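Local coordinates for protein putative short-chain dehydrogenase/reductase (Burkholderia xenovorans, PDB 5IZ4) that probably acts as an NADPH-dependent 3-oxoacyl-[acyl-carrier-protein] reductase of the short-chain dehydrogenase/reductase family and binds ADP in its nucleotide pocket, at residues Val155-Ser160 with Ile195-Leu200; Asp96-Cys101 with Gln134-Ala139; Arg126-Gly131 with Ala175-Val180; Ala29-Phe34 with Ala59-Ala64. All coordinates share one frame; numbering follows the deposited sequence.

Contact 1: Val155-Ser160 with Ile195-Leu200; sequences VVNVSS and IRVNAL
Val156 and Leu200 make the apolar centre on one face of the sheet: CG1 of Val156, anti to its backbone N (chi1 176°), rests 3.7 Å from Leu200 CG. On the other face Val155 lies alongside Val197, CG1 to CG1 at 4.0 Å, while Val155 CG2 meets Ile195 CG2 at 3.8 Å. Valine and isoleucine suit these places because branching at CB favours extended backbone. The Leu200 face packs on helix 238-250; the Val155 face meets helices 118-146 and 171-191.

Between the faces the backbones pair in parallel. Asn157 bonds the two residues flanking its register partner Ala199: its N donates to Asn198 O and its O accepts from Leu200 N, both at 2.8 Å. Its buried amide is satisfied, OD1 accepting from Asn100 ND2 and ND2 pairing with Thr184 OG1. A water bridges Val155 O and Asn198 ND2, which also bonds Ile255 O, while Asn198 OD1 accepts from Gln258 N. Where the strand ends, Ser159 N reaches Leu200 O at 2.7 Å along a bent path (131°), and Ser160 caps the following helix by bonding Ala162 N. Such pairing of adjacent parallel strands 153-158 and 195-202 is characteristic of the seven-stranded Rossmann-fold sheet of short-chain dehydrogenases.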
loop_
_atom_site.group_PDB
_atom_site.type_symbol
_atom_site.label_atom_id
_atom_site.label_comp_id
_atom_site.label_asym_id
_atom_site.label_seq_id
_atom_site.Cartn_x
_atom_site.Cartn_y
_atom_site.Cartn_z
ATOM N N VAL A 155 0.606 -6.084 -21.372
ATOM C CA VAL A 155 -0.012 -4.759 -21.437
ATOM C C VAL A 155 0.662 -3.879 -20.388
ATOM O O VAL A 155 0.754 -4.262 -19.215
ATOM C CB VAL A 155 -1.534 -4.832 -21.203
ATOM C CG1 VAL A 155 -2.172 -3.431 -21.184
ATOM C CG2 VAL A 155 -2.191 -5.694 -22.294
ATOM N N VAL A 156 1.126 -2.701 -20.799
ATOM C CA VAL A 156 1.762 -1.748 -19.889
ATOM C C VAL A 156 0.971 -0.448 -19.941
ATOM O O VAL A 156 0.849 0.173 -21.007
ATOM C CB VAL A 156 3.237 -1.503 -20.246
ATOM C CG1 VAL A 156 3.850 -0.421 -19.339
ATOM C CG2 VAL A 156 4.043 -2.804 -20.171
ATOM N N ASN A 157 0.439 -0.037 -18.793
ATOM C CA ASN A 157 -0.353 1.182 -18.674
ATOM C C ASN A 157 0.509 2.278 -18.067
ATOM O O ASN A 157 1.083 2.087 -16.995
ATOM C CB ASN A 157 -1.582 0.939 -17.791
ATOM C CG ASN A 157 -2.511 -0.099 -18.373
ATOM O OD1 ASN A 157 -2.627 -0.222 -19.593
ATOM N ND2 ASN A 157 -3.176 -0.858 -17.504
ATOM N N VAL A 158 0.593 3.425 -18.725
ATOM C CA VAL A 158 1.370 4.529 -18.172
ATOM C C VAL A 158 0.436 5.305 -17.253
ATOM O O VAL A 158 -0.418 6.072 -17.703
ATOM C CB VAL A 158 1.977 5.423 -19.252
ATOM C CG1 VAL A 158 2.783 6.547 -18.577
ATOM C CG2 VAL A 158 2.861 4.605 -20.153
ATOM N N SER A 159 0.593 5.086 -15.954
ATOM C CA SER A 159 -0.168 5.845 -14.976
ATOM C C SER A 159 0.686 7.028 -14.521
ATOM O O SER A 159 1.375 7.642 -15.344
ATOM C CB SER A 159 -0.578 4.925 -13.824
ATOM O OG SER A 159 -1.419 5.587 -12.904
ATOM N N SER A 160 0.681 7.346 -13.226
ATOM C CA SER A 160 1.432 8.498 -12.729
ATOM C C SER A 160 1.560 8.394 -11.220
ATOM O O SER A 160 0.672 7.856 -10.549
ATOM C CB SER A 160 0.742 9.830 -13.089
ATOM O OG SER A 160 1.399 10.943 -12.485
ATOM N N ILE A 195 -2.093 -13.078 -20.537
ATOM C CA ILE A 195 -1.681 -11.683 -20.678
ATOM C C ILE A 195 -1.368 -11.137 -19.294
ATOM O O ILE A 195 -2.165 -11.306 -18.366
ATOM C CB ILE A 195 -2.773 -10.824 -21.347
ATOM C CG1 ILE A 195 -3.217 -11.433 -22.677
ATOM C CG2 ILE A 195 -2.263 -9.394 -21.544
ATOM C CD1 ILE A 195 -4.554 -10.844 -23.215
ATOM N N ARG A 196 -0.214 -10.491 -19.153
ATOM C CA ARG A 196 0.146 -9.770 -17.942
ATOM C C ARG A 196 -0.178 -8.296 -18.123
ATOM O O ARG A 196 -0.027 -7.755 -19.219
ATOM C CB ARG A 196 1.631 -9.944 -17.622
ATOM C CG ARG A 196 2.010 -11.390 -17.313
ATOM C CD ARG A 196 3.515 -11.534 -17.098
ATOM N NE ARG A 196 4.252 -11.317 -18.339
ATOM C CZ ARG A 196 4.946 -10.215 -18.612
ATOM N NH1 ARG A 196 4.990 -9.220 -17.735
ATOM N NH2 ARG A 196 5.578 -10.110 -19.767
ATOM N N VAL A 197 -0.650 -7.653 -17.057
ATOM C CA VAL A 197 -1.045 -6.247 -17.120
ATOM C C VAL A 197 -0.404 -5.526 -15.946
ATOM O O VAL A 197 -0.618 -5.908 -14.786
ATOM C CB VAL A 197 -2.571 -6.060 -17.092
ATOM C CG1 VAL A 197 -2.937 -4.581 -17.382
ATOM C CG2 VAL A 197 -3.263 -6.986 -18.102
ATOM N N ASN A 198 0.358 -4.472 -16.241
ATOM C CA ASN A 198 1.053 -3.706 -15.216
ATOM C C ASN A 198 0.925 -2.225 -15.537
ATOM O O ASN A 198 0.616 -1.837 -16.666
ATOM C CB ASN A 198 2.532 -4.097 -15.125
ATOM C CG ASN A 198 2.724 -5.528 -14.648
ATOM O OD1 ASN A 198 2.486 -5.842 -13.476
ATOM N ND2 ASN A 198 3.166 -6.402 -15.553
ATOM N N ALA A 199 1.150 -1.392 -14.523
ATOM C CA ALA A 199 1.135 0.050 -14.709
ATOM C C ALA A 199 2.477 0.624 -14.285
ATOM O O ALA A 199 3.186 0.038 -13.457
ATOM C CB ALA A 199 -0.001 0.734 -13.919
ATOM N N LEU A 200 2.830 1.764 -14.882
ATOM C CA LEU A 200 4.026 2.511 -14.501
ATOM C C LEU A 200 3.597 3.833 -13.882
ATOM O O LEU A 200 2.663 4.469 -14.365
ATOM C CB LEU A 200 4.926 2.789 -15.711
ATOM C CG LEU A 200 5.275 1.596 -16.591
ATOM C CD1 LEU A 200 6.306 1.957 -17.654
ATOM C CD2 LEU A 200 5.786 0.509 -15.712
HETATM O O HOH W 1 3.071 -5.797 -18.464
#

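Contact 2: Asp96-Cys101 with Gln134-Ala139; sequences DALINC and QMTRAA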
loop_
_atom_site.group_PDB
_atom_site.type_symbol
_atom_site.label_atom_id
_atom_site.label_comp_id
_atom_site.label_asym_id
_atom_site.label_seq_id
_atom_site.Cartn_x
_atom_site.Cartn_y
_atom_site.Cartn_z
ATOM N N ASP A 96 2.014 -8.567 -29.574
ATOM C CA ASP A 96 2.714 -9.169 -28.446
ATOM C C ASP A 96 2.797 -8.253 -27.237
ATOM O O ASP A 96 3.040 -8.735 -26.125
ATOM C CB ASP A 96 4.123 -9.585 -28.883
ATOM C CG ASP A 96 4.094 -10.637 -29.973
ATOM O OD1 ASP A 96 3.923 -10.276 -31.156
ATOM O OD2 ASP A 96 4.225 -11.832 -29.642
ATOM N N ALA A 97 2.603 -6.950 -27.424
ATOM C CA ALA A 97 2.605 -6.006 -26.316
ATOM C C ALA A 97 1.791 -4.786 -26.722
ATOM O O ALA A 97 1.821 -4.382 -27.882
ATOM C CB ALA A 97 4.029 -5.582 -25.938
ATOM N N LEU A 98 1.077 -4.211 -25.757
ATOM C CA LEU A 98 0.361 -2.950 -25.929
ATOM C C LEU A 98 0.844 -2.017 -24.830
ATOM O O LEU A 98 0.782 -2.372 -23.650
ATOM C CB LEU A 98 -1.154 -3.150 -25.833
ATOM C CG LEU A 98 -1.982 -1.872 -25.670
ATOM C CD1 LEU A 98 -1.908 -1.019 -26.931
ATOM C CD2 LEU A 98 -3.431 -2.249 -25.343
ATOM N N ILE A 99 1.335 -0.841 -25.209
ATOM C CA ILE A 99 1.792 0.163 -24.248
ATOM C C ILE A 99 0.840 1.354 -24.360
ATOM O O ILE A 99 0.864 2.096 -25.351
ATOM C CB ILE A 99 3.245 0.587 -24.498
ATOM C CG1 ILE A 99 4.114 -0.600 -24.946
ATOM C CG2 ILE A 99 3.830 1.227 -23.233
ATOM C CD1 ILE A 99 4.343 -1.673 -23.880
ATOM N N ASN A 100 -0.004 1.541 -23.347
ATOM C CA ASN A 100 -1.018 2.597 -23.348
ATOM C C ASN A 100 -0.402 3.888 -22.822
ATOM O O ASN A 100 -0.417 4.156 -21.622
ATOM C CB ASN A 100 -2.219 2.182 -22.502
ATOM C CG ASN A 100 -3.045 1.092 -23.156
ATOM O OD1 ASN A 100 -3.544 1.268 -24.263
ATOM N ND2 ASN A 100 -3.175 -0.055 -22.482
ATOM N N CYS A 101 0.117 4.719 -23.732
ATOM C CA CYS A 101 0.704 6.001 -23.354
ATOM C C CYS A 101 -0.162 7.196 -23.727
ATOM O O CYS A 101 0.183 8.323 -23.359
ATOM C CB CYS A 101 2.089 6.184 -23.984
ATOM S SG CYS A 101 3.195 4.769 -23.749
ATOM N N GLN A 134 -10.523 0.868 -23.600
ATOM C CA GLN A 134 -11.030 0.514 -24.923
ATOM C C GLN A 134 -9.913 -0.001 -25.824
ATOM O O GLN A 134 -10.117 -0.942 -26.602
ATOM C CB GLN A 134 -11.743 1.716 -25.552
ATOM C CG GLN A 134 -13.092 2.003 -24.871
ATOM C CD GLN A 134 -13.869 3.169 -25.488
ATOM O OE1 GLN A 134 -15.097 3.199 -25.418
ATOM N NE2 GLN A 134 -13.156 4.143 -26.061
ATOM N N MET A 135 -8.722 0.588 -25.718
ATOM C CA MET A 135 -7.589 0.116 -26.508
ATOM C C MET A 135 -7.180 -1.284 -26.072
ATOM O O MET A 135 -6.953 -2.170 -26.905
ATOM C CB MET A 135 -6.416 1.089 -26.364
ATOM C CG MET A 135 -5.333 0.887 -27.398
ATOM S SD MET A 135 -5.949 1.254 -29.063
ATOM C CE MET A 135 -4.814 0.251 -30.020
ATOM N N THR A 136 -7.094 -1.497 -24.758
ATOM C CA THR A 136 -6.731 -2.806 -24.232
ATOM C C THR A 136 -7.739 -3.862 -24.663
ATOM O O THR A 136 -7.360 -4.923 -25.172
ATOM C CB THR A 136 -6.633 -2.751 -22.710
ATOM O OG1 THR A 136 -5.662 -1.769 -22.314
ATOM C CG2 THR A 136 -6.201 -4.101 -22.178
ATOM N N ARG A 137 -9.035 -3.571 -24.486
ATOM C CA ARG A 137 -10.083 -4.500 -24.904
ATOM C C ARG A 137 -9.973 -4.843 -26.382
ATOM O O ARG A 137 -10.143 -6.008 -26.768
ATOM C CB ARG A 137 -11.469 -3.914 -24.611
ATOM C CG ARG A 137 -12.613 -4.766 -25.179
ATOM C CD ARG A 137 -14.013 -4.247 -24.786
ATOM N NE ARG A 137 -14.293 -2.909 -25.319
ATOM C CZ ARG A 137 -15.327 -2.161 -24.955
ATOM N NH1 ARG A 137 -16.202 -2.618 -24.064
ATOM N NH2 ARG A 137 -15.497 -0.953 -25.493
ATOM N N ALA A 138 -9.714 -3.840 -27.232
ATOM C CA ALA A 138 -9.632 -4.101 -28.666
ATOM C C ALA A 138 -8.482 -5.042 -29.005
ATOM O O ALA A 138 -8.604 -5.868 -29.919
ATOM C CB ALA A 138 -9.488 -2.785 -29.439
ATOM N N ALA A 139 -7.381 -4.959 -28.255
ATOM C CA ALA A 139 -6.180 -5.750 -28.485
ATOM C C ALA A 139 -6.212 -7.122 -27.828
ATOM O O ALA A 139 -5.393 -7.976 -28.191
ATOM C CB ALA A 139 -4.946 -4.997 -27.969
#
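Leu98 of strand 97-100 packs against Met135, Thr136 and Ala139 of helix 118-146, part of a beta-alpha-beta crossover of the Rossmann fold: the chain leaves the strand, returns through the helix and re-enters the sheet as the adjacent parallel strand 153-158. Helix and strand accordingly run nearly antiparallel, at 171°.

The apolar part centres on the two methyls of Leu98. Its CG stands anti to the backbone N (chi1 166°), which carries the branched end out to the helix. CD2 presses onto the helix backbone at Thr136 CA, 3.5 Å away, and also meets Ala139 CB at 4.1 Å; the small alanine lets the methyl come close to the helix surface. CD1 turns to Met135 CG at 3.9 Å. The methionine chain bends at its second torsion, and its flexible, unbranched form suits a position where it also touches Thr20 of strand 16-20 and Cys81 of helix 78-92.

The polar part is a single weak hydrogen bond from Asn100 ND2 to Thr136 OG1, 3.0 Å long and bent to 132°. Each group has another partner: Asn100 ND2 also donates to Asn157 OD1 on the next strand, and Thr136 OG1 bonds Leu132 O one turn back in its own helix, a common way for threonine to settle its hydroxyl in a buried helix. On the other branch of the same amide, Asn100 OD1 makes nonbonded contacts with the Met135 side chain, 3.6 Å from both its CB and its CG.

Contact 3: Arg126-Gly131 with Ala175-Val180; sequences RVNLIG and ASKGAV. With ADP (adenosine-5'-diphosphate), chain B.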
loop_
_atom_site.group_PDB
_atom_site.type_symbol
_atom_site.label_atom_id
_atom_site.label_comp_id
_atom_site.label_asym_id
_atom_site.label_seq_id
_atom_site.Cartn_x
_atom_site.Cartn_y
_atom_site.Cartn_z
ATOM N N ARG A 126 -11.883 10.390 -20.092
ATOM C CA ARG A 126 -12.192 9.789 -21.379
ATOM C C ARG A 126 -10.936 9.263 -22.059
ATOM O O ARG A 126 -10.958 8.185 -22.658
ATOM C CB ARG A 126 -12.916 10.822 -22.242
ATOM C CG ARG A 126 -12.879 10.608 -23.733
ATOM C CD ARG A 126 -13.852 9.536 -24.211
ATOM N NE ARG A 126 -15.218 9.648 -23.685
ATOM C CZ ARG A 126 -16.170 8.770 -23.982
ATOM N NH1 ARG A 126 -15.888 7.768 -24.815
ATOM N NH2 ARG A 126 -17.391 8.881 -23.469
ATOM N N VAL A 127 -9.823 9.993 -21.956
ATOM C CA VAL A 127 -8.576 9.528 -22.557
ATOM C C VAL A 127 -7.851 8.575 -21.623
ATOM O O VAL A 127 -7.397 7.497 -22.027
ATOM C CB VAL A 127 -7.665 10.712 -22.922
ATOM C CG1 VAL A 127 -6.428 10.201 -23.660
ATOM C CG2 VAL A 127 -8.415 11.773 -23.737
ATOM N N ASN A 128 -7.711 8.966 -20.357
ATOM C CA ASN A 128 -6.766 8.281 -19.491
ATOM C C ASN A 128 -7.296 6.942 -19.015
ATOM O O ASN A 128 -6.506 6.015 -18.782
ATOM C CB ASN A 128 -6.417 9.167 -18.288
ATOM C CG ASN A 128 -5.668 10.414 -18.684
ATOM O OD1 ASN A 128 -5.406 10.651 -19.864
ATOM N ND2 ASN A 128 -5.320 11.232 -17.701
ATOM N N LEU A 129 -8.613 6.811 -18.866
ATOM C CA LEU A 129 -9.178 5.589 -18.315
ATOM C C LEU A 129 -10.042 4.868 -19.336
ATOM O O LEU A 129 -9.753 3.714 -19.665
ATOM C CB LEU A 129 -9.972 5.894 -17.030
ATOM C CG LEU A 129 -10.445 4.707 -16.179
ATOM C CD1 LEU A 129 -11.623 3.953 -16.822
ATOM C CD2 LEU A 129 -9.280 3.763 -15.878
ATOM N N ILE A 130 -11.106 5.509 -19.835
ATOM C CA ILE A 130 -11.967 4.849 -20.809
ATOM C C ILE A 130 -11.169 4.497 -22.057
ATOM O O ILE A 130 -11.240 3.370 -22.560
ATOM C CB ILE A 130 -13.181 5.731 -21.150
ATOM C CG1 ILE A 130 -14.035 5.928 -19.890
ATOM C CG2 ILE A 130 -13.975 5.083 -22.286
ATOM C CD1 ILE A 130 -15.209 6.866 -20.044
ATOM N N GLY A 131 -10.388 5.457 -22.568
ATOM C CA GLY A 131 -9.617 5.202 -23.774
ATOM C C GLY A 131 -8.595 4.099 -23.579
ATOM O O GLY A 131 -8.381 3.266 -24.467
ATOM N N ALA A 175 -7.268 11.720 -10.096
ATOM C CA ALA A 175 -8.366 10.765 -9.992
ATOM C C ALA A 175 -8.333 9.768 -11.141
ATOM O O ALA A 175 -8.511 8.559 -10.931
ATOM C CB ALA A 175 -9.710 11.496 -9.964
ATOM N N SER A 176 -8.097 10.254 -12.365
ATOM C CA SER A 176 -8.115 9.351 -13.511
ATOM C C SER A 176 -7.002 8.328 -13.409
ATOM O O SER A 176 -7.174 7.184 -13.844
ATOM C CB SER A 176 -8.016 10.139 -14.834
ATOM O OG SER A 176 -6.687 10.615 -15.041
ATOM N N LYS A 177 -5.878 8.698 -12.788
ATOM C CA LYS A 177 -4.755 7.771 -12.683
ATOM C C LYS A 177 -4.942 6.796 -11.524
ATOM O O LYS A 177 -4.478 5.645 -11.593
ATOM C CB LYS A 177 -3.453 8.562 -12.555
ATOM C CG LYS A 177 -3.117 9.384 -13.796
ATOM C CD LYS A 177 -2.930 8.519 -15.044
ATOM C CE LYS A 177 -2.298 9.339 -16.171
ATOM N NZ LYS A 177 -1.976 8.516 -17.391
ATOM N N GLY A 178 -5.644 7.210 -10.465
ATOM C CA GLY A 178 -6.056 6.236 -9.470
ATOM C C GLY A 178 -6.956 5.174 -10.073
ATOM O O GLY A 178 -6.846 3.988 -9.748
ATOM N N ALA A 179 -7.854 5.586 -10.970
ATOM C CA ALA A 179 -8.695 4.620 -11.666
ATOM C C ALA A 179 -7.859 3.698 -12.549
ATOM O O ALA A 179 -8.139 2.496 -12.638
ATOM C CB ALA A 179 -9.745 5.359 -12.503
ATOM N N VAL A 180 -6.839 4.244 -13.221
ATOM C CA VAL A 180 -5.967 3.405 -14.045
ATOM C C VAL A 180 -5.294 2.341 -13.182
ATOM O O VAL A 180 -5.199 1.167 -13.568
ATOM C CB VAL A 180 -4.926 4.259 -14.796
ATOM C CG1 VAL A 180 -3.859 3.360 -15.430
ATOM C CG2 VAL A 180 -5.609 5.110 -15.882
HETATM P PB ADP B . 4.104 11.844 -21.598
HETATM O O1B ADP B . 2.757 11.035 -21.588
HETATM O O2B ADP B . 5.207 11.342 -22.574
HETATM O O3B ADP B . 4.631 12.358 -20.220
HETATM P PA ADP B . 2.828 13.447 -23.848
HETATM O O1A ADP B . 1.592 14.512 -23.777
HETATM O O2A ADP B . 3.816 13.813 -24.999
HETATM O O3A ADP B . 3.396 13.332 -22.373
HETATM O "O5'" ADP B . 1.946 12.110 -24.264
HETATM C "C5'" ADP B . 0.518 12.149 -24.426
HETATM C "C4'" ADP B . 0.272 11.631 -25.845
HETATM O "O4'" ADP B . -1.124 11.149 -25.979
HETATM C "C3'" ADP B . 0.455 12.703 -26.949
HETATM O "O3'" ADP B . 0.973 12.153 -28.127
HETATM C "C2'" ADP B . -1.026 13.117 -27.173
HETATM O "O2'" ADP B . -1.094 13.683 -28.483
HETATM C "C1'" ADP B . -1.710 11.764 -27.109
HETATM N N9 ADP B . -3.168 11.903 -26.914
HETATM C C8 ADP B . -3.883 12.881 -26.205
HETATM N N7 ADP B . -5.174 12.657 -26.278
HETATM C C5 ADP B . -5.321 11.520 -27.047
HETATM C C6 ADP B . -6.436 10.815 -27.464
HETATM N N6 ADP B . -7.678 11.227 -27.113
HETATM N N1 ADP B . -6.269 9.723 -28.220
HETATM C C2 ADP B . -5.024 9.348 -28.561
HETATM N N3 ADP B . -3.911 9.964 -28.210
HETATM C C4 ADP B . -4.084 11.051 -27.444
HETATM O O HOH W 2 -3.778 6.777 -18.712
#
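Leu129 and Val180 bring helices 126-131 and 175-180 together, their CA atoms 5.8 Å apart; the two axes run nearly parallel, inclined by 18°. Helix 126-131 contains a wider pi-type turn, in which Gly131 N bonds Arg126 O, five residues back.

Asn128 ND2 donates to Ser176 OG over 3.1 Å, nearly straight at 160° and close to the amide plane. Ser176 OG sits between its backbone N and carbonyl carbon (chi1 75°), which puts it before the amide; it also bonds Tyr173 O, while Asn128 OD1 takes Thr104 N, so both ends of the buried amide are held. A water donates to Asn128 O at 2.8 Å and accepts from Lys177 NZ. Tyr173 and Lys177 have the spacing of the YxxxK motif of short-chain dehydrogenases, and the asparagine-water-lysine link resembles the proton relay proposed for the family. On the apolar side Leu129 CD2 lies 3.8 Å from Ala179 CB, where a small residue admits the leucine, and 3.9 Å from Val180 CG2.

Val127 turns to the ADP adenine, its CG2 3.5 Å from N6. Lys177 NZ also bonds Val158 O, so the helix pair contacts the end of strand 153-158, and it meets Phe121 of the third subunit through Leu129.

Contact 4: Ala29-Phe34 with Ala59-Ala64; sequences ATALRF and ALCRDA
Leu32 and Cys61 form the closest CA pair of segments 29-34 and 59-64, 5.2 Å apart, with the short axes inclined by only 16°. The Leu32 end reaches toward Leu60 and Ala64, while the Cys61 sulfur lies against the Ala31 backbone. The Leu32 CG is anti to the backbone N (chi1 -175°), which brings CD1 across to the second helix. There the methyl lies 3.8 Å from Leu60 O and 4.2 Å from Leu60 CB, and a turn further on it meets Ala64 CB, also at 4.2 Å. One methyl thus spans a turn of the facing helix, and alanine at the far end leaves room for it.

Cys61 SG, anti to the carbonyl carbon (chi1 -70°), comes up to the first helix 3.6 Å from Ala31 O, with Ala31 CB close by at 3.9 Å. Cysteine and alanine suit this line because both are small enough for two helices to run side by side, and the thiol is compact and weakly polar. No hydrogen bond joins the segments; they are held by van der Waals contacts, buried at Ala31 and Cys61 and more open at Leu60.

On the sheet side of the helix pair, Ala31 rests on Ile19 of strand 16-20 and Cys61 on Val41 of strand 40-45. Two neighbouring helices laid together on one face of a parallel sheet, each following a strand, are characteristic of the nucleotide-binding half of the Rossmann fold.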
loop_
_atom_site.group_PDB
_atom_site.type_symbol
_atom_site.label_atom_id
_atom_site.label_comp_id
_atom_site.label_asym_id
_atom_site.label_seq_id
_atom_site.Cartn_x
_atom_site.Cartn_y
_atom_site.Cartn_z
ATOM N N ALA A 29 9.451 7.470 -26.924
ATOM C CA ALA A 29 10.640 6.779 -26.433
ATOM C C ALA A 29 10.426 5.271 -26.380
ATOM O O ALA A 29 11.370 4.498 -26.594
ATOM C CB ALA A 29 11.011 7.307 -25.047
ATOM N N THR A 30 9.199 4.837 -26.088
ATOM C CA THR A 30 8.922 3.406 -25.987
ATOM C C THR A 30 8.892 2.749 -27.360
ATOM O O THR A 30 9.417 1.645 -27.533
ATOM C CB THR A 30 7.612 3.174 -25.232
ATOM O OG1 THR A 30 7.724 3.728 -23.913
ATOM C CG2 THR A 30 7.308 1.677 -25.116
ATOM N N ALA A 31 8.289 3.408 -28.353
ATOM C CA ALA A 31 8.368 2.882 -29.708
ATOM C C ALA A 31 9.822 2.675 -30.115
ATOM O O ALA A 31 10.183 1.629 -30.667
ATOM C CB ALA A 31 7.662 3.830 -30.682
ATOM N N LEU A 32 10.678 3.652 -29.820
ATOM C CA LEU A 32 12.082 3.544 -30.195
ATOM C C LEU A 32 12.757 2.370 -29.490
ATOM O O LEU A 32 13.509 1.610 -30.114
ATOM C CB LEU A 32 12.807 4.850 -29.877
ATOM C CG LEU A 32 14.267 4.926 -30.337
ATOM C CD1 LEU A 32 14.391 4.604 -31.825
ATOM C CD2 LEU A 32 14.862 6.296 -30.033
ATOM N N ARG A 33 12.488 2.196 -28.196
ATOM C CA ARG A 33 13.136 1.121 -27.446
ATOM C C ARG A 33 12.730 -0.249 -27.977
ATOM O O ARG A 33 13.572 -1.151 -28.093
ATOM C CB ARG A 33 12.801 1.232 -25.958
ATOM C CG ARG A 33 13.473 0.151 -25.113
ATOM C CD ARG A 33 14.979 0.263 -25.237
ATOM N NE ARG A 33 15.719 -0.780 -24.521
ATOM C CZ ARG A 33 16.019 -1.968 -25.039
ATOM N NH1 ARG A 33 15.612 -2.285 -26.263
ATOM N NH2 ARG A 33 16.713 -2.850 -24.332
ATOM N N PHE A 34 11.446 -0.431 -28.298
ATOM C CA PHE A 34 11.036 -1.696 -28.898
ATOM C C PHE A 34 11.648 -1.863 -30.285
ATOM O O PHE A 34 12.056 -2.969 -30.658
ATOM C CB PHE A 34 9.505 -1.804 -28.934
ATOM C CG PHE A 34 8.909 -2.328 -27.642
ATOM C CD1 PHE A 34 8.728 -1.491 -26.557
ATOM C CD2 PHE A 34 8.553 -3.664 -27.514
ATOM C CE1 PHE A 34 8.205 -1.975 -25.363
ATOM C CE2 PHE A 34 8.019 -4.157 -26.328
ATOM C CZ PHE A 34 7.844 -3.314 -25.247
ATOM N N ALA A 59 10.535 7.464 -38.451
ATOM C CA ALA A 59 11.828 7.484 -39.127
ATOM C C ALA A 59 12.927 6.972 -38.209
ATOM O O ALA A 59 13.815 6.228 -38.643
ATOM C CB ALA A 59 12.153 8.896 -39.613
ATOM N N LEU A 60 12.878 7.351 -36.936
ATOM C CA LEU A 60 13.891 6.886 -35.993
ATOM C C LEU A 60 13.769 5.387 -35.729
ATOM O O LEU A 60 14.786 4.693 -35.583
ATOM C CB LEU A 60 13.778 7.674 -34.691
ATOM C CG LEU A 60 14.139 9.154 -34.786
ATOM C CD1 LEU A 60 13.833 9.835 -33.463
ATOM C CD2 LEU A 60 15.599 9.322 -35.167
ATOM N N CYS A 61 12.537 4.875 -35.646
ATOM C CA CYS A 61 12.342 3.444 -35.426
ATOM C C CYS A 61 12.821 2.630 -36.621
ATOM O O CYS A 61 13.376 1.534 -36.453
ATOM C CB CYS A 61 10.870 3.146 -35.138
ATOM S SG CYS A 61 10.288 3.727 -33.552
ATOM N N ARG A 62 12.591 3.135 -37.836
ATOM C CA ARG A 62 13.089 2.447 -39.021
ATOM C C ARG A 62 14.608 2.485 -39.078
ATOM O O ARG A 62 15.245 1.521 -39.518
ATOM C CB ARG A 62 12.491 3.073 -40.283
ATOM C CG ARG A 62 11.021 2.766 -40.465
ATOM C CD ARG A 62 10.443 3.547 -41.621
ATOM N NE ARG A 62 10.833 3.032 -42.936
ATOM C CZ ARG A 62 10.194 2.047 -43.566
ATOM N NH1 ARG A 62 9.155 1.454 -42.986
ATOM N NH2 ARG A 62 10.589 1.652 -44.771
ATOM N N ASP A 63 15.202 3.606 -38.660
ATOM C CA ASP A 63 16.656 3.699 -38.591
ATOM C C ASP A 63 17.218 2.707 -37.584
ATOM O O ASP A 63 18.322 2.177 -37.775
ATOM C CB ASP A 63 17.065 5.121 -38.229
ATOM C CG ASP A 63 18.554 5.266 -38.049
ATOM O OD1 ASP A 63 19.258 5.448 -39.068
ATOM O OD2 ASP A 63 19.021 5.194 -36.890
ATOM N N ALA A 64 16.471 2.454 -36.511
ATOM C CA ALA A 64 16.817 1.435 -35.530
ATOM C C ALA A 64 16.617 0.030 -36.069
ATOM O O ALA A 64 17.008 -0.927 -35.398
ATOM C CB ALA A 64 15.986 1.623 -34.257
#

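Contacts 1, 2 and 3 are buried, whereas contact 4 is partly open to solvent and has no hydrogen bond between its segments. Contact 1 joins strand to strand through backbone bonds; contact 2 lays a helix on the sheet mainly through apolar side chains; contact 3 pairs helices through an amide-hydroxyl bond, a water bridge and a leucine contact, and its Val127 touches the ADP. Contacts 2 and 3 share helix 118-146, and both also touch the third subunit. Contacts 1 and 2 meet where strands 153-158 and 97-100 are neighbours. Ile99 of contact 2 touches Thr30 and Phe34 of contact 4, which lies about 27 Å from contact 3, centre to centre.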